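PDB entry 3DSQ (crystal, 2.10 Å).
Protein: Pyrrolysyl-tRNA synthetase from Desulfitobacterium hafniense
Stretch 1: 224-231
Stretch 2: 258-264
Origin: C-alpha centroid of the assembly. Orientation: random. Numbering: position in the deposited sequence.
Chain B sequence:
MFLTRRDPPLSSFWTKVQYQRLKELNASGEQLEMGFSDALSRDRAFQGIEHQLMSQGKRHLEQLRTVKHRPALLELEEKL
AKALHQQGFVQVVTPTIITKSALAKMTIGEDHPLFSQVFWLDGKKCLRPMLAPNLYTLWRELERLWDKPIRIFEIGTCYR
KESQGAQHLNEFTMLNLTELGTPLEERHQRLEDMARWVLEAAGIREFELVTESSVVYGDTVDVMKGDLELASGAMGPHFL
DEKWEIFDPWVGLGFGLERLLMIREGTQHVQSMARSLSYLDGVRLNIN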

ATOM      1  N   MET B 224      -9.312  13.163  19.171  1.00 55.34           N
ATOM      2  CA  MET B 224      -8.016  13.360  19.812  1.00 55.24           C
ATOM      3  C   MET B 224      -7.838  12.703  21.175  1.00 55.21           C
ATOM      4  O   MET B 224      -8.795  12.329  21.845  1.00 54.29           O
ATOM      5  CB  MET B 224      -7.743  14.853  19.983  1.00 55.68           C
ATOM      6  CG  MET B 224      -8.036  15.705  18.765  1.00 56.40           C
ATOM      7  SD  MET B 224      -7.315  17.323  18.945  1.00 56.45           S
ATOM      8  CE  MET B 224      -8.254  17.944  20.324  1.00 57.13           C
ATOM      9  N   LYS B 225      -6.579  12.581  21.573  1.00 55.71           N
ATOM     10  CA  LYS B 225      -6.213  12.027  22.866  1.00 55.84           C
ATOM     11  C   LYS B 225      -5.395  13.161  23.461  1.00 55.97           C
ATOM     12  O   LYS B 225      -4.273  13.422  23.021  1.00 55.91           O
ATOM     13  CB  LYS B 225      -5.349  10.774  22.698  1.00 56.15           C
ATOM     14  CG  LYS B 225      -5.031  10.056  24.003  1.00 54.75           C
ATOM     15  CD  LYS B 225      -4.159   8.837  23.755  1.00 55.83           C
ATOM     16  CE  LYS B 225      -3.768   8.152  25.061  1.00 55.89           C
ATOM     17  NZ  LYS B 225      -2.910   6.956  24.825  1.00 56.50           N
ATOM     18  N   GLY B 226      -5.962  13.851  24.446  1.00 55.98           N
ATOM     19  CA  GLY B 226      -5.258  14.977  25.031  1.00 56.59           C
ATOM     20  C   GLY B 226      -5.059  16.007  23.933  1.00 57.18           C
ATOM     21  O   GLY B 226      -5.999  16.319  23.203  1.00 57.37           O
ATOM     22  N   ASP B 227      -3.842  16.526  23.803  1.00 56.91           N
ATOM     23  CA  ASP B 227      -3.527  17.518  22.778  1.00 57.87           C
ATOM     24  C   ASP B 227      -3.030  16.792  21.524  1.00 57.29           C
ATOM     25  O   ASP B 227      -2.283  17.342  20.718  1.00 57.49           O
ATOM     26  CB  ASP B 227      -2.447  18.477  23.304  1.00 59.90           C
ATOM     27  CG  ASP B 227      -2.175  19.646  22.359  1.00 62.41           C
ATOM     28  OD1 ASP B 227      -1.577  19.430  21.283  1.00 62.50           O
ATOM     29  OD2 ASP B 227      -2.563  20.788  22.696  1.00 62.73           O
ATOM     30  N   LEU B 228      -3.457  15.547  21.356  1.00 56.13           N
ATOM     31  CA  LEU B 228      -3.026  14.758  20.214  1.00 55.36           C
ATOM     32  C   LEU B 228      -4.157  14.433  19.246  1.00 54.16           C
ATOM     33  O   LEU B 228      -5.122  13.766  19.613  1.00 54.03           O
ATOM     34  CB  LEU B 228      -2.384  13.459  20.701  1.00 55.96           C
ATOM     35  CG  LEU B 228      -1.171  13.599  21.624  1.00 57.26           C
ATOM     36  CD1 LEU B 228      -0.738  12.227  22.122  1.00 56.62           C
ATOM     37  CD2 LEU B 228      -0.038  14.283  20.877  1.00 57.45           C
ATOM     38  N   GLU B 229      -4.028  14.899  18.008  1.00 53.41           N
ATOM     39  CA  GLU B 229      -5.042  14.626  16.994  1.00 53.04           C
ATOM     40  C   GLU B 229      -4.848  13.233  16.423  1.00 51.21           C
ATOM     41  O   GLU B 229      -3.755  12.880  15.977  1.00 52.44           O
ATOM     42  CB  GLU B 229      -4.969  15.633  15.846  1.00 53.71           C
ATOM     43  CG  GLU B 229      -6.004  15.355  14.756  1.00 55.78           C
ATOM     44  CD  GLU B 229      -5.893  16.299  13.576  1.00 58.03           C
ATOM     45  OE1 GLU B 229      -4.805  16.367  12.966  1.00 59.06           O
ATOM     46  OE2 GLU B 229      -6.897  16.972  13.256  1.00 58.23           O
ATOM     47  N   LEU B 230      -5.917  12.446  16.431  1.00 48.31           N
ATOM     48  CA  LEU B 230      -5.869  11.091  15.906  1.00 45.41           C
ATOM     49  C   LEU B 230      -6.625  10.964  14.586  1.00 43.57           C
ATOM     50  O   LEU B 230      -6.405  10.020  13.827  1.00 41.97           O
ATOM     51  CB  LEU B 230      -6.453  10.114  16.933  1.00 45.20           C
ATOM     52  CG  LEU B 230      -5.497   9.635  18.034  1.00 46.28           C
ATOM     53  CD1 LEU B 230      -4.709  10.805  18.615  1.00 44.30           C
ATOM     54  CD2 LEU B 230      -6.299   8.928  19.116  1.00 45.74           C
ATOM     55  N   ALA B 231      -7.508  11.919  14.312  1.00 41.37           N
ATOM     56  CA  ALA B 231      -8.297  11.875  13.089  1.00 40.29           C
ATOM     57  C   ALA B 231      -9.158  13.112  12.887  1.00 40.10           C
ATOM     58  O   ALA B 231      -9.506  13.812  13.840  1.00 38.01           O
ATOM     59  CB  ALA B 231      -9.184  10.634  13.095  1.00 39.99           C
ATOM     60  N   GLU B 258       0.269   5.711  10.813  1.00 24.63           N
ATOM     61  CA  GLU B 258       1.571   5.753  11.469  1.00 25.61           C
ATOM     62  C   GLU B 258       1.447   6.627  12.706  1.00 27.70           C
ATOM     63  O   GLU B 258       1.994   6.311  13.765  1.00 27.04           O
ATOM     64  CB  GLU B 258       2.671   6.321  10.551  1.00 24.87           C
ATOM     65  CG  GLU B 258       3.040   5.457   9.337  1.00 21.93           C
ATOM     66  CD  GLU B 258       2.080   5.639   8.178  1.00 19.54           C
ATOM     67  OE1 GLU B 258       1.187   6.505   8.287  1.00 18.63           O
ATOM     68  OE2 GLU B 258       2.217   4.928   7.157  1.00 22.71           O
ATOM     69  N   ARG B 259       0.715   7.727  12.577  1.00 29.18           N
ATOM     70  CA  ARG B 259       0.534   8.623  13.704  1.00 31.51           C
ATOM     71  C   ARG B 259      -0.278   7.930  14.803  1.00 31.05           C
ATOM     72  O   ARG B 259      -0.004   8.101  15.987  1.00 28.86           O
ATOM     73  CB  ARG B 259      -0.158   9.911  13.257  1.00 33.66           C
ATOM     74  CG  ARG B 259      -0.359  10.891  14.387  1.00 39.61           C
ATOM     75  CD  ARG B 259      -0.858  12.241  13.902  1.00 45.64           C
ATOM     76  NE  ARG B 259      -1.118  13.126  15.036  1.00 50.96           N
ATOM     77  CZ  ARG B 259      -1.461  14.407  14.930  1.00 53.03           C
ATOM     78  NH1 ARG B 259      -1.589  14.968  13.733  1.00 53.24           N
ATOM     79  NH2 ARG B 259      -1.676  15.128  16.027  1.00 53.50           N
ATOM     80  N   LEU B 260      -1.282   7.156  14.406  1.00 31.42           N
ATOM     81  CA  LEU B 260      -2.091   6.424  15.372  1.00 31.29           C
ATOM     82  C   LEU B 260      -1.170   5.477  16.122  1.00 30.94           C
ATOM     83  O   LEU B 260      -1.170   5.440  17.349  1.00 31.87           O
ATOM     84  CB  LEU B 260      -3.179   5.595  14.678  1.00 32.84           C
ATOM     85  CG  LEU B 260      -4.569   6.164  14.370  1.00 36.77           C
ATOM     86  CD1 LEU B 260      -5.497   4.991  14.061  1.00 36.47           C
ATOM     87  CD2 LEU B 260      -5.129   6.939  15.558  1.00 36.27           C
ATOM     88  N   LEU B 261      -0.379   4.713  15.370  1.00 29.61           N
ATOM     89  CA  LEU B 261       0.550   3.760  15.968  1.00 28.04           C
ATOM     90  C   LEU B 261       1.537   4.411  16.919  1.00 28.62           C
ATOM     91  O   LEU B 261       1.810   3.875  18.000  1.00 28.17           O
ATOM     92  CB  LEU B 261       1.320   2.999  14.881  1.00 25.29           C
ATOM     93  CG  LEU B 261       0.506   1.924  14.161  1.00 25.95           C
ATOM     94  CD1 LEU B 261       1.318   1.349  13.037  1.00 22.26           C
ATOM     95  CD2 LEU B 261       0.088   0.829  15.148  1.00 23.51           C
ATOM     96  N   MET B 262       2.085   5.557  16.521  1.00 27.60           N
ATOM     97  CA  MET B 262       3.042   6.247  17.372  1.00 29.33           C
ATOM     98  C   MET B 262       2.404   6.630  18.712  1.00 30.33           C
ATOM     99  O   MET B 262       3.022   6.514  19.774  1.00 30.01           O
ATOM    100  CB  MET B 262       3.561   7.506  16.677  1.00 29.60           C
ATOM    101  CG  MET B 262       4.293   8.461  17.613  1.00 29.34           C
ATOM    102  SD  MET B 262       5.012   9.868  16.721  1.00 32.44           S
ATOM    103  CE  MET B 262       3.537  10.773  16.313  1.00 30.08           C
ATOM    104  N   ILE B 263       1.163   7.092  18.640  1.00 30.90           N
ATOM    105  CA  ILE B 263       0.418   7.518  19.813  1.00 33.65           C
ATOM    106  C   ILE B 263       0.013   6.330  20.697  1.00 34.01           C
ATOM    107  O   ILE B 263       0.155   6.384  21.909  1.00 36.38           O
ATOM    108  CB  ILE B 263      -0.811   8.343  19.367  1.00 32.41           C
ATOM    109  CG1 ILE B 263      -0.315   9.658  18.750  1.00 30.70           C
ATOM    110  CG2 ILE B 263      -1.748   8.588  20.532  1.00 32.32           C
ATOM    111  CD1 ILE B 263      -1.380  10.476  18.038  1.00 30.89           C
ATOM    112  N   ARG B 264      -0.461   5.252  20.091  1.00 34.18           N
ATOM    113  CA  ARG B 264      -0.842   4.080  20.861  1.00 35.70           C
ATOM    114  C   ARG B 264       0.374   3.462  21.531  1.00 37.99           C
ATOM    115  O   ARG B 264       0.353   3.145  22.715  1.00 39.45           O
ATOM    116  CB  ARG B 264      -1.485   3.040  19.949  1.00 36.34           C
ATOM    117  CG  ARG B 264      -1.769   1.720  20.630  1.00 34.01           C
ATOM    118  CD  ARG B 264      -1.162   0.580  19.843  1.00 32.53           C
ATOM    119  NE  ARG B 264      -2.091   0.063  18.853  1.00 34.81           N
ATOM    120  CZ  ARG B 264      -1.776  -0.813  17.906  1.00 31.61           C
ATOM    121  NH1 ARG B 264      -0.543  -1.282  17.803  1.00 33.83           N
ATOM    122  NH2 ARG B 264      -2.709  -1.237  17.072  1.00 32.87           N
TER

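A β-hairpin end lies across one face of a helix here, and the fit between them is mostly a matter of shape. Strand 224-225 turns back on itself through a type II' turn from Lys 225 to Leu 228, closed by the backbone bond from Leu 228 N to Lys 225 O (2.8 Å), and the chain then runs on as strand 228-231. Gly 226 takes the first corner of the turn with a positive phi of 62° and psi of -132°, a conformation that glycine adopts readily because it has no side chain. The second strand passes helix 258-264 with an axial approach of 8.7 Å and an angle of 133° between the chain directions. The backbones come nearer toward the helix's earlier turn: the CA atoms of Leu 230 and Leu 260 are 6.0 Å apart, those of Leu 228 and Ile 263 8.0 Å.

Ile 263 is the chief bump on the helix, and more of its surface is covered than that of any other residue in the contact. Its CA-to-CB bond points toward the hairpin, and branching at CB gives it a broad end that lies against both leucines: Ile 263 CD1 is 3.4 Å from Leu 230 CD1 and 4.1 Å from Leu 228 CB, and Ile 263 CG2 is 4.1 Å from Leu 228 CD1. Ile 263 CG2 also lies 4.0 Å from Lys 225 CD. The lysine suits this margin because its chain, all t, lays methylenes beside the isoleucine while NZ is carried onward past it.

Leu 230 is buried. Its CA-to-CB bond leads away from the helix overall, but the end of the side chain comes nearer, and its forked tip fills the space between two helical residues one turn apart. While CD1 meets Ile 263, Leu 230 CG lies 3.7 Å from Leu 260 CD2. Leu 260 answers in kind: its CA-to-CB bond runs sideways, but its end leans to the strand, so that two flexible leucines close the gap where the backbones are nearest. Such compact, apolar branches can pack tightly without leaving a polar group unpaired.

Arg 259 flanks this apolar patch. Starting from a CA-to-CB bond that points toward the strand, its extended side chain, with chi1 to chi3 all t, carries the guanidinium against the backbone of Glu 229. The carbonyl oxygen sits over one face of the group, with Glu 229 O 2.8 Å from Arg 259 NE, but the angle is too poor for a hydrogen bond. Indeed, no hydrogen bond joins the two stretches. The attraction is instead one of charge: Glu 229 OE1 and Arg 259 NH1 form a salt bridge at 3.6 Å, with the oxygen well out of the guanidinium plane and no N-H directed at it. Glutamate and arginine suit this partly exposed border, where their aliphatic portions can cover surface while their charges remain paired. In all, 374 Å² is buried, counting both sides.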